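Local structure of extracellular solute-binding protein, family 5 (Chelativorans sp., 6WM6) at residues 123-137 with 186-198. The protein binds EDTA and other aminopolycarboxylates in the periplasm, probably handing them to an ABC transporter for uptake. Sequence-based numbering, arbitrary orientation.
Sequences WSDGVPITGDDFIYF and LFMFLYPAHLAEK
Asp133 OD1 accepts a hydrogen bond from Ala193 N at 2.8 Å, nearly along its own C-O axis, and a second bond from water 2, which also bonds His194 N. Asp133 OD2 is held from opposite faces of the carboxylate plane by Trp123 NE1 (2.9 Å) and by Thr130 N, the latter bond belonging to the capping box of Thr130 and Asp133 at the start of helix 131-141. With four donors on its two oxygens, the carboxylate is fixed in rotation and ties this helix start to that of helix 193-196. The Trp123 indole lies between Ile129 CG1 on one face and Pro192 on the other, where Pro192 CB stands 3.8 Å from the centroid of the six-membered ring in a CH-pi contact. A leucine in place of Trp123 would probably leave Asp133 OD2 without its indole donor and Pro192 without a flat surface to rest on. His194, its CG between backbone N and carbonyl carbon (chi1 69°), turns NE2 to the syn lone pair of Asp125 OD2, a nearly straight bond of 2.7 Å in the imidazole plane; Val127 CG1 covers one ring face. Further along, Phe134 CD2 sits over the centre of the Phe187 ring, 3.6 Å from Phe187 CD1, with the planes 44° apart. Phe189 O points at the centre of the Phe137 ring face and, though buried, has no hydrogen-bond partner. Beyond this packing, Phe134 reaches Val172 of strand 171-176, Phe187 touches strand 160-165, and the hydroxyl of Tyr136, whose side chain lies beside Ala193 and Ala196, is hydrogen-bonded to Ser205 OG of helix 202-212.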
loop_
_atom_site.group_PDB
_atom_site.type_symbol
_atom_site.label_atom_id
_atom_site.label_comp_id
_atom_site.label_asym_id
_atom_site.label_seq_id
_atom_site.Cartn_x
_atom_site.Cartn_y
_atom_site.Cartn_z
ATOM N N TRP A 123 -9.143 23.844 -12.086
ATOM C CA TRP A 123 -7.880 23.362 -12.640
ATOM C C TRP A 123 -6.952 24.545 -12.875
ATOM O O TRP A 123 -7.360 25.710 -12.836
ATOM C CB TRP A 123 -8.145 22.584 -13.930
ATOM C CG TRP A 123 -8.962 21.352 -13.736
ATOM C CD1 TRP A 123 -10.292 21.182 -14.032
ATOM C CD2 TRP A 123 -8.517 20.106 -13.183
ATOM N NE1 TRP A 123 -10.693 19.909 -13.712
ATOM C CE2 TRP A 123 -9.627 19.228 -13.188
ATOM C CE3 TRP A 123 -7.292 19.653 -12.697
ATOM C CZ2 TRP A 123 -9.546 17.926 -12.700
ATOM C CZ3 TRP A 123 -7.202 18.356 -12.223
ATOM C CH2 TRP A 123 -8.321 17.516 -12.213
ATOM N N SER A 124 -5.683 24.245 -13.167
ATOM C CA SER A 124 -4.652 25.275 -13.269
ATOM C C SER A 124 -4.844 26.202 -14.449
ATOM O O SER A 124 -4.182 27.244 -14.498
ATOM C CB SER A 124 -3.275 24.615 -13.325
ATOM O OG SER A 124 -3.248 23.621 -14.322
ATOM N N ASP A 125 -5.694 25.851 -15.392
ATOM C CA ASP A 125 -6.035 26.729 -16.513
ATOM C C ASP A 125 -7.299 27.545 -16.242
ATOM O O ASP A 125 -7.784 28.244 -17.151
ATOM C CB ASP A 125 -6.182 25.907 -17.800
ATOM C CG ASP A 125 -7.208 24.779 -17.686
ATOM O OD1 ASP A 125 -7.944 24.692 -16.671
ATOM O OD2 ASP A 125 -7.286 23.958 -18.642
ATOM N N GLY A 126 -7.818 27.502 -15.014
ATOM C CA GLY A 126 -8.995 28.246 -14.632
ATOM C C GLY A 126 -10.314 27.551 -14.886
ATOM O O GLY A 126 -11.363 28.062 -14.461
ATOM N N VAL A 127 -10.308 26.424 -15.574
ATOM C CA VAL A 127 -11.549 25.694 -15.832
ATOM C C VAL A 127 -12.034 25.074 -14.523
ATOM O O VAL A 127 -11.260 24.375 -13.841
ATOM C CB VAL A 127 -11.313 24.630 -16.903
ATOM C CG1 VAL A 127 -12.552 23.759 -17.071
ATOM C CG2 VAL A 127 -10.921 25.299 -18.234
ATOM N N PRO A 128 -13.276 25.315 -14.103
ATOM C CA PRO A 128 -13.739 24.746 -12.828
ATOM C C PRO A 128 -13.619 23.229 -12.802
ATOM O O PRO A 128 -13.784 22.545 -13.821
ATOM C CB PRO A 128 -15.203 25.205 -12.749
ATOM C CG PRO A 128 -15.251 26.464 -13.618
ATOM C CD PRO A 128 -14.286 26.196 -14.735
ATOM N N ILE A 129 -13.342 22.699 -11.606
ATOM C CA ILE A 129 -13.484 21.262 -11.364
ATOM C C ILE A 129 -14.972 20.983 -11.188
ATOM O O ILE A 129 -15.652 21.659 -10.395
ATOM C CB ILE A 129 -12.664 20.815 -10.139
ATOM C CG1 ILE A 129 -11.184 21.127 -10.386
ATOM C CG2 ILE A 129 -12.888 19.328 -9.879
ATOM C CD1 ILE A 129 -10.272 20.846 -9.185
ATOM N N THR A 130 -15.489 19.995 -11.926
ATOM C CA THR A 130 -16.924 19.781 -11.976
ATOM C C THR A 130 -17.238 18.283 -12.031
ATOM O O THR A 130 -16.353 17.428 -12.058
ATOM C CB THR A 130 -17.594 20.421 -13.208
ATOM O OG1 THR A 130 -17.142 19.741 -14.402
ATOM C CG2 THR A 130 -17.296 21.917 -13.311
ATOM N N GLY A 131 -18.532 17.979 -12.105
ATOM C CA GLY A 131 -18.972 16.621 -12.349
ATOM C C GLY A 131 -18.408 15.994 -13.610
ATOM O O GLY A 131 -18.321 14.764 -13.681
ATOM N N ASP A 132 -17.994 16.800 -14.596
ATOM C CA ASP A 132 -17.348 16.225 -15.774
ATOM C C ASP A 132 -16.140 15.390 -15.357
ATOM O O ASP A 132 -15.841 14.338 -15.935
ATOM C CB ASP A 132 -16.845 17.311 -16.723
ATOM C CG ASP A 132 -17.938 18.007 -17.489
ATOM O OD1 ASP A 132 -19.105 17.560 -17.485
ATOM O OD2 ASP A 132 -17.600 19.028 -18.143
ATOM N N ASP A 133 -15.414 15.862 -14.348
ATOM C CA ASP A 133 -14.225 15.164 -13.895
ATOM C C ASP A 133 -14.580 13.899 -13.116
ATOM O O ASP A 133 -13.912 12.868 -13.269
ATOM C CB ASP A 133 -13.367 16.127 -13.069
ATOM C CG ASP A 133 -13.001 17.375 -13.861
ATOM O OD1 ASP A 133 -12.509 17.214 -15.002
ATOM O OD2 ASP A 133 -13.247 18.501 -13.375
ATOM N N PHE A 134 -15.626 13.949 -12.282
ATOM C CA PHE A 134 -16.093 12.735 -11.618
ATOM C C PHE A 134 -16.556 11.714 -12.655
ATOM O O PHE A 134 -16.221 10.534 -12.555
ATOM C CB PHE A 134 -17.239 13.056 -10.641
ATOM C CG PHE A 134 -16.790 13.623 -9.315
ATOM C CD1 PHE A 134 -16.260 14.900 -9.228
ATOM C CD2 PHE A 134 -16.929 12.881 -8.155
ATOM C CE1 PHE A 134 -15.854 15.415 -7.997
ATOM C CE2 PHE A 134 -16.528 13.387 -6.921
ATOM C CZ PHE A 134 -15.993 14.656 -6.855
ATOM N N ILE A 135 -17.327 12.152 -13.653
ATOM C CA ILE A 135 -17.880 11.234 -14.643
ATOM C C ILE A 135 -16.776 10.599 -15.474
ATOM O O ILE A 135 -16.797 9.381 -15.719
ATOM C CB ILE A 135 -18.933 11.967 -15.502
ATOM C CG1 ILE A 135 -20.169 12.222 -14.641
ATOM C CG2 ILE A 135 -19.300 11.149 -16.723
ATOM C CD1 ILE A 135 -21.144 13.218 -15.233
ATOM N N TYR A 136 -15.788 11.390 -15.911
ATOM C CA TYR A 136 -14.677 10.813 -16.663
ATOM C C TYR A 136 -13.980 9.731 -15.848
ATOM O O TYR A 136 -13.756 8.612 -16.333
ATOM C CB TYR A 136 -13.683 11.896 -17.091
ATOM C CG TYR A 136 -12.451 11.352 -17.773
ATOM C CD1 TYR A 136 -12.448 11.118 -19.141
ATOM C CD2 TYR A 136 -11.303 11.057 -17.063
ATOM C CE1 TYR A 136 -11.311 10.613 -19.782
ATOM C CE2 TYR A 136 -10.176 10.545 -17.681
ATOM C CZ TYR A 136 -10.186 10.325 -19.039
ATOM O OH TYR A 136 -9.055 9.810 -19.630
ATOM N N PHE A 137 -13.632 10.031 -14.601
ATOM C CA PHE A 137 -12.899 9.040 -13.827
ATOM C C PHE A 137 -13.717 7.775 -13.618
ATOM O O PHE A 137 -13.210 6.655 -13.785
ATOM C CB PHE A 137 -12.462 9.617 -12.488
ATOM C CG PHE A 137 -11.534 8.711 -11.727
ATOM C CD1 PHE A 137 -10.335 8.311 -12.291
ATOM C CD2 PHE A 137 -11.870 8.224 -10.481
ATOM C CE1 PHE A 137 -9.470 7.480 -11.625
ATOM C CE2 PHE A 137 -11.001 7.385 -9.786
ATOM C CZ PHE A 137 -9.799 7.014 -10.360
ATOM N N LEU A 186 -13.638 6.188 -3.144
ATOM C CA LEU A 186 -13.856 6.466 -4.560
ATOM C C LEU A 186 -13.490 7.906 -4.912
ATOM O O LEU A 186 -13.491 8.793 -4.071
ATOM C CB LEU A 186 -15.328 6.216 -4.910
ATOM C CG LEU A 186 -15.814 4.804 -4.574
ATOM C CD1 LEU A 186 -17.296 4.654 -4.912
ATOM C CD2 LEU A 186 -15.009 3.748 -5.316
ATOM N N PHE A 187 -13.128 8.132 -6.174
ATOM C CA PHE A 187 -12.744 9.466 -6.624
ATOM C C PHE A 187 -11.570 10.019 -5.817
ATOM O O PHE A 187 -11.494 11.220 -5.545
ATOM C CB PHE A 187 -13.944 10.422 -6.615
ATOM C CG PHE A 187 -15.130 9.875 -7.335
ATOM C CD1 PHE A 187 -15.156 9.823 -8.714
ATOM C CD2 PHE A 187 -16.197 9.395 -6.639
ATOM C CE1 PHE A 187 -16.249 9.308 -9.392
ATOM C CE2 PHE A 187 -17.302 8.877 -7.305
ATOM C CZ PHE A 187 -17.306 8.824 -8.682
ATOM N N MET A 188 -10.619 9.155 -5.452
ATOM C CA MET A 188 -9.450 9.604 -4.714
ATOM C C MET A 188 -8.429 10.263 -5.626
ATOM O O MET A 188 -7.493 10.910 -5.130
ATOM C CB MET A 188 -8.816 8.465 -3.919
ATOM C CG MET A 188 -7.783 8.956 -2.903
ATOM S SD MET A 188 -7.223 7.724 -1.717
ATOM C CE MET A 188 -8.685 7.527 -0.725
ATOM N N PHE A 189 -8.556 10.084 -6.938
ATOM C CA PHE A 189 -7.640 10.668 -7.903
ATOM C C PHE A 189 -8.475 11.149 -9.075
ATOM O O PHE A 189 -9.049 10.329 -9.802
ATOM C CB PHE A 189 -6.603 9.650 -8.369
ATOM C CG PHE A 189 -5.838 9.019 -7.237
ATOM C CD1 PHE A 189 -4.768 9.659 -6.665
ATOM C CD2 PHE A 189 -6.230 7.784 -6.762
ATOM C CE1 PHE A 189 -4.088 9.066 -5.592
ATOM C CE2 PHE A 189 -5.545 7.188 -5.693
ATOM C CZ PHE A 189 -4.484 7.842 -5.129
ATOM N N LEU A 190 -8.576 12.459 -9.257
ATOM C CA LEU A 190 -9.346 13.051 -10.339
ATOM C C LEU A 190 -8.416 13.670 -11.377
ATOM O O LEU A 190 -7.391 14.262 -11.031
ATOM C CB LEU A 190 -10.301 14.126 -9.799
ATOM C CG LEU A 190 -11.421 13.603 -8.910
ATOM C CD1 LEU A 190 -12.159 14.750 -8.254
ATOM C CD2 LEU A 190 -12.380 12.760 -9.736
ATOM N N TYR A 191 -8.797 13.545 -12.650
ATOM C CA TYR A 191 -8.032 14.000 -13.800
ATOM C C TYR A 191 -8.863 14.983 -14.612
ATOM O O TYR A 191 -10.101 14.936 -14.602
ATOM C CB TYR A 191 -7.578 12.793 -14.640
ATOM C CG TYR A 191 -6.664 11.911 -13.819
ATOM C CD1 TYR A 191 -5.297 12.169 -13.760
ATOM C CD2 TYR A 191 -7.158 10.875 -13.036
ATOM C CE1 TYR A 191 -4.451 11.414 -12.983
ATOM C CE2 TYR A 191 -6.306 10.101 -12.244
ATOM C CZ TYR A 191 -4.956 10.382 -12.229
ATOM O OH TYR A 191 -4.091 9.640 -11.418
ATOM N N PRO A 192 -8.214 15.904 -15.342
ATOM C CA PRO A 192 -8.979 16.954 -16.037
ATOM C C PRO A 192 -9.674 16.452 -17.302
ATOM O O PRO A 192 -9.052 16.303 -18.374
ATOM C CB PRO A 192 -7.913 18.012 -16.344
ATOM C CG PRO A 192 -6.637 17.211 -16.454
ATOM C CD PRO A 192 -6.763 16.157 -15.380
ATOM N N ALA A 193 -10.986 16.248 -17.191
ATOM C CA ALA A 193 -11.763 15.695 -18.297
ATOM C C ALA A 193 -11.709 16.586 -19.522
ATOM O O ALA A 193 -11.662 16.089 -20.648
ATOM C CB ALA A 193 -13.215 15.492 -17.864
ATOM N N HIS A 194 -11.708 17.911 -19.335
ATOM C CA HIS A 194 -11.718 18.812 -20.480
ATOM C C HIS A 194 -10.426 18.749 -21.264
ATOM O O HIS A 194 -10.426 19.092 -22.456
ATOM C CB HIS A 194 -12.020 20.247 -20.042
ATOM C CG HIS A 194 -10.934 20.890 -19.248
ATOM N ND1 HIS A 194 -10.714 20.612 -17.914
ATOM C CD2 HIS A 194 -10.023 21.828 -19.594
ATOM C CE1 HIS A 194 -9.700 21.336 -17.484
ATOM N NE2 HIS A 194 -9.263 22.080 -18.481
ATOM N N LEU A 195 -9.324 18.348 -20.649
ATOM C CA LEU A 195 -8.081 18.129 -21.370
ATOM C C LEU A 195 -8.030 16.728 -21.963
ATOM O O LEU A 195 -7.637 16.562 -23.125
ATOM C CB LEU A 195 -6.871 18.404 -20.476
ATOM C CG LEU A 195 -6.850 19.803 -19.881
ATOM C CD1 LEU A 195 -5.670 20.020 -18.949
ATOM C CD2 LEU A 195 -6.810 20.854 -20.993
ATOM N N ALA A 196 -8.448 15.708 -21.213
ATOM C CA ALA A 196 -8.436 14.355 -21.752
ATOM C C ALA A 196 -9.250 14.263 -23.036
ATOM O O ALA A 196 -8.881 13.535 -23.966
ATOM C CB ALA A 196 -8.967 13.374 -20.709
ATOM N N GLU A 197 -10.361 14.997 -23.112
ATOM C CA GLU A 197 -11.231 14.863 -24.282
ATOM C C GLU A 197 -10.595 15.400 -25.551
ATOM O O GLU A 197 -11.105 15.100 -26.647
ATOM C CB GLU A 197 -12.599 15.495 -24.028
ATOM C CG GLU A 197 -12.642 17.002 -24.002
ATOM C CD GLU A 197 -14.029 17.521 -23.654
ATOM O OE1 GLU A 197 -14.177 18.740 -23.421
ATOM O OE2 GLU A 197 -14.970 16.700 -23.607
ATOM N N LYS A 198 -9.514 16.177 -25.450
ATOM C CA LYS A 198 -8.799 16.657 -26.625
ATOM C C LYS A 198 -7.829 15.625 -27.178
ATOM O O LYS A 198 -7.184 15.892 -28.201
ATOM C CB LYS A 198 -7.983 17.908 -26.273
ATOM C CG LYS A 198 -8.814 19.055 -25.735
ATOM C CD LYS A 198 -7.934 20.236 -25.376
ATOM C CE LYS A 198 -8.741 21.351 -24.742
ATOM N NZ LYS A 198 -7.901 22.546 -24.453
HETATM O O HOH W 1 -11.201 12.555 -13.902
HETATM O O HOH W 2 -12.749 19.231 -16.709
#